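Heat-inducible transcription repressor hrcA homolog (Thermotoga maritima, PDB 1STZ) probably represses class I heat shock genes, the grpE-dnaK-dnaJ and groELS operons, by binding DNA as a negative regulator of transcription. Local coordinates at residues Leu127-Glu138 with Ile301-Ser309. Sequence-based numbering, arbitrary orientation.
Sequences LARLTEGYVLIE and IGSVYLFTS
Leu306 reaches from strand 301-309 toward Leu127 and Thr131 in the last turn of helix 116-131, with CG anti to the backbone N (chi1 -159°), a turn that carries both methyls to Thr131. Beyond CB, CG lies 4.1 Å from Leu127 CD2; CD1 packs against CB, CG2 and OG1 of Thr131; CD2 lies 3.5 Å from Thr131 OG1 and also meets Gly133 CA and Val135 CG2. Thr131 OG1 donates to Leu127 O (2.7 Å), reaching it from the opposite face to Thr131 N, so its proton is spent on the backbone while the Leu306 methyls pack on the oxygen. A valine in place of Thr131 would probably leave Leu127 O without its hydroxyl donor. The chain turns through Glu132, with positive phi, into strand 134-138, which pairs antiparallel with 299-309, the middle strand of the five-stranded sheet of the HrcA C-terminal domain; helix 314-334 also covers the Leu127 and Val304 face. On the other face Tyr134 and Phe307 lie side by side, Phe307 CD1 at the edge of the Tyr134 ring; between their backbones Phe307 N donates a nearly straight hydrogen bond to Tyr134 O. At the far end Glu138, extended beyond CG, accepts from Ser303 N on the anti lone pair of OE1 (3.0 Å), while a water links OE1 to Ser303 OG.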
loop_
_atom_site.group_PDB
_atom_site.type_symbol
_atom_site.label_atom_id
_atom_site.label_comp_id
_atom_site.label_asym_id
_atom_site.label_seq_id
_atom_site.Cartn_x
_atom_site.Cartn_y
_atom_site.Cartn_z
ATOM N N LEU A 127 7.619 -1.293 9.202
ATOM C CA LEU A 127 8.537 -2.268 9.749
ATOM C C LEU A 127 7.870 -3.084 10.879
ATOM O O LEU A 127 7.956 -4.301 10.888
ATOM C CB LEU A 127 9.796 -1.567 10.281
ATOM C CG LEU A 127 11.186 -2.212 10.260
ATOM C CD1 LEU A 127 12.097 -1.642 11.351
ATOM C CD2 LEU A 127 11.217 -3.681 10.295
ATOM N N ALA A 128 7.244 -2.400 11.831
ATOM C CA ALA A 128 6.533 -3.042 12.944
ATOM C C ALA A 128 5.407 -3.933 12.447
ATOM O O ALA A 128 5.247 -5.070 12.899
ATOM C CB ALA A 128 5.951 -1.984 13.892
ATOM N N ARG A 129 4.616 -3.413 11.523
ATOM C CA ARG A 129 3.489 -4.167 10.984
ATOM C C ARG A 129 3.888 -5.455 10.265
ATOM O O ARG A 129 3.297 -6.502 10.507
ATOM C CB ARG A 129 2.686 -3.303 10.038
ATOM C CG ARG A 129 1.473 -3.999 9.492
ATOM C CD ARG A 129 0.424 -3.054 8.985
ATOM N NE ARG A 129 0.969 -2.092 8.030
ATOM C CZ ARG A 129 0.235 -1.371 7.181
ATOM N NH1 ARG A 129 -1.093 -1.505 7.144
ATOM N NH2 ARG A 129 0.830 -0.508 6.358
ATOM N N LEU A 130 4.901 -5.383 9.417
ATOM C CA LEU A 130 5.295 -6.507 8.572
ATOM C C LEU A 130 6.059 -7.603 9.323
ATOM O O LEU A 130 6.125 -8.724 8.863
ATOM C CB LEU A 130 6.159 -6.016 7.413
ATOM C CG LEU A 130 5.530 -5.040 6.433
ATOM C CD1 LEU A 130 6.460 -4.827 5.252
ATOM C CD2 LEU A 130 4.147 -5.515 5.979
ATOM N N THR A 131 6.661 -7.265 10.454
ATOM C CA THR A 131 7.414 -8.225 11.251
ATOM C C THR A 131 6.737 -8.608 12.569
ATOM O O THR A 131 7.296 -9.390 13.329
ATOM C CB THR A 131 8.781 -7.663 11.595
ATOM O OG1 THR A 131 8.618 -6.488 12.401
ATOM C CG2 THR A 131 9.522 -7.227 10.348
ATOM N N GLU A 132 5.578 -8.031 12.854
ATOM C CA GLU A 132 4.917 -8.185 14.144
ATOM C C GLU A 132 5.889 -7.932 15.287
ATOM O O GLU A 132 5.950 -8.711 16.250
ATOM C CB GLU A 132 4.293 -9.587 14.267
ATOM C CG GLU A 132 3.264 -9.919 13.188
ATOM C CD GLU A 132 2.986 -11.420 13.091
ATOM O OE1 GLU A 132 3.909 -12.235 13.358
ATOM O OE2 GLU A 132 1.847 -11.795 12.725
ATOM N N GLY A 133 6.655 -6.849 15.170
ATOM C CA GLY A 133 7.606 -6.459 16.198
ATOM C C GLY A 133 7.372 -5.090 16.805
ATOM O O GLY A 133 6.382 -4.394 16.507
ATOM N N TYR A 134 8.287 -4.722 17.684
ATOM C CA TYR A 134 8.339 -3.416 18.323
ATOM C C TYR A 134 9.558 -2.698 17.776
ATOM O O TYR A 134 10.655 -3.215 17.880
ATOM C CB TYR A 134 8.530 -3.580 19.829
ATOM C CG TYR A 134 8.564 -2.296 20.651
ATOM C CD1 TYR A 134 9.687 -1.942 21.382
ATOM C CD2 TYR A 134 7.462 -1.475 20.732
ATOM C CE1 TYR A 134 9.704 -0.784 22.177
ATOM C CE2 TYR A 134 7.474 -0.314 21.515
ATOM C CZ TYR A 134 8.604 0.022 22.223
ATOM O OH TYR A 134 8.627 1.165 22.988
ATOM N N VAL A 135 9.355 -1.513 17.218
ATOM C CA VAL A 135 10.412 -0.730 16.598
ATOM C C VAL A 135 10.747 0.544 17.365
ATOM O O VAL A 135 9.852 1.265 17.805
ATOM C CB VAL A 135 10.020 -0.378 15.161
ATOM C CG1 VAL A 135 11.027 0.580 14.518
ATOM C CG2 VAL A 135 9.888 -1.640 14.354
ATOM N N LEU A 136 12.042 0.790 17.556
ATOM C CA LEU A 136 12.548 2.091 17.993
ATOM C C LEU A 136 13.414 2.647 16.884
ATOM O O LEU A 136 14.295 1.948 16.391
ATOM C CB LEU A 136 13.394 1.970 19.253
ATOM C CG LEU A 136 12.720 1.472 20.517
ATOM C CD1 LEU A 136 13.744 1.483 21.626
ATOM C CD2 LEU A 136 11.489 2.281 20.932
ATOM N N ILE A 137 13.139 3.877 16.462
ATOM C CA ILE A 137 14.008 4.614 15.551
ATOM C C ILE A 137 14.533 5.849 16.277
ATOM O O ILE A 137 13.758 6.697 16.703
ATOM C CB ILE A 137 13.255 5.058 14.293
ATOM C CG1 ILE A 137 12.644 3.843 13.580
ATOM C CG2 ILE A 137 14.193 5.821 13.346
ATOM C CD1 ILE A 137 11.992 4.158 12.275
ATOM N N GLU A 138 15.850 5.945 16.393
ATOM C CA GLU A 138 16.504 7.126 16.901
ATOM C C GLU A 138 16.335 8.311 15.913
ATOM O O GLU A 138 16.775 8.219 14.770
ATOM C CB GLU A 138 17.975 6.813 17.131
ATOM C CG GLU A 138 18.684 7.772 18.060
ATOM C CD GLU A 138 20.146 7.432 18.270
ATOM O OE1 GLU A 138 20.759 6.735 17.420
ATOM O OE2 GLU A 138 20.703 7.893 19.291
ATOM N N ILE A 301 23.083 8.917 11.026
ATOM C CA ILE A 301 22.151 9.866 11.624
ATOM C C ILE A 301 21.502 9.309 12.894
ATOM O O ILE A 301 21.284 10.052 13.858
ATOM C CB ILE A 301 21.081 10.252 10.622
ATOM C CG1 ILE A 301 21.700 10.879 9.368
ATOM C CG2 ILE A 301 20.084 11.228 11.245
ATOM C CD1 ILE A 301 22.719 11.987 9.666
ATOM N N GLY A 302 21.187 8.012 12.876
ATOM C CA GLY A 302 20.596 7.332 14.022
ATOM C C GLY A 302 20.586 5.815 13.868
ATOM O O GLY A 302 20.851 5.282 12.796
ATOM N N SER A 303 20.283 5.133 14.959
ATOM C CA SER A 303 20.087 3.696 14.971
ATOM C C SER A 303 18.598 3.304 14.932
ATOM O O SER A 303 17.716 4.052 15.380
ATOM C CB SER A 303 20.758 3.113 16.210
ATOM O OG SER A 303 22.153 3.375 16.150
ATOM N N VAL A 304 18.341 2.129 14.363
ATOM C CA VAL A 304 17.028 1.504 14.315
ATOM C C VAL A 304 17.091 0.146 15.009
ATOM O O VAL A 304 18.040 -0.603 14.813
ATOM C CB VAL A 304 16.582 1.276 12.864
ATOM C CG1 VAL A 304 15.184 0.680 12.801
ATOM C CG2 VAL A 304 16.639 2.580 12.077
ATOM N N TYR A 305 16.070 -0.159 15.796
ATOM C CA TYR A 305 15.961 -1.410 16.540
ATOM C C TYR A 305 14.608 -2.057 16.288
ATOM O O TYR A 305 13.586 -1.389 16.360
ATOM C CB TYR A 305 16.106 -1.160 18.034
ATOM C CG TYR A 305 17.388 -0.474 18.408
ATOM C CD1 TYR A 305 17.487 0.902 18.378
ATOM C CD2 TYR A 305 18.502 -1.205 18.800
ATOM C CE1 TYR A 305 18.667 1.541 18.728
ATOM C CE2 TYR A 305 19.680 -0.580 19.137
ATOM C CZ TYR A 305 19.759 0.795 19.106
ATOM O OH TYR A 305 20.928 1.429 19.474
ATOM N N LEU A 306 14.625 -3.350 15.967
ATOM C CA LEU A 306 13.430 -4.189 15.883
ATOM C C LEU A 306 13.510 -5.300 16.946
ATOM O O LEU A 306 14.390 -6.168 16.894
ATOM C CB LEU A 306 13.400 -4.857 14.512
ATOM C CG LEU A 306 12.122 -5.414 13.887
ATOM C CD1 LEU A 306 12.374 -6.748 13.245
ATOM C CD2 LEU A 306 10.908 -5.446 14.779
ATOM N N PHE A 307 12.575 -5.302 17.867
ATOM C CA PHE A 307 12.485 -6.318 18.895
ATOM C C PHE A 307 11.300 -7.210 18.584
ATOM O O PHE A 307 10.209 -6.725 18.345
ATOM C CB PHE A 307 12.279 -5.688 20.271
ATOM C CG PHE A 307 13.432 -4.872 20.746
ATOM C CD1 PHE A 307 13.463 -3.505 20.528
ATOM C CD2 PHE A 307 14.462 -5.459 21.458
ATOM C CE1 PHE A 307 14.535 -2.732 20.999
ATOM C CE2 PHE A 307 15.517 -4.709 21.907
ATOM C CZ PHE A 307 15.554 -3.332 21.669
ATOM N N THR A 308 11.522 -8.521 18.592
ATOM C CA THR A 308 10.448 -9.497 18.491
ATOM C C THR A 308 10.717 -10.575 19.493
ATOM O O THR A 308 11.787 -10.628 20.076
ATOM C CB THR A 308 10.425 -10.149 17.077
ATOM O OG1 THR A 308 11.687 -10.776 16.803
ATOM C CG2 THR A 308 10.272 -9.103 15.965
ATOM N N SER A 309 9.767 -11.472 19.673
ATOM C CA SER A 309 10.110 -12.781 20.200
ATOM C C SER A 309 11.239 -13.405 19.363
ATOM O O SER A 309 11.322 -13.194 18.145
ATOM C CB SER A 309 8.911 -13.707 20.169
ATOM O OG SER A 309 9.301 -14.997 20.586
HETATM O O HOH W 1 7.266 -10.917 18.207
HETATM O O HOH W 2 23.335 5.897 16.141
#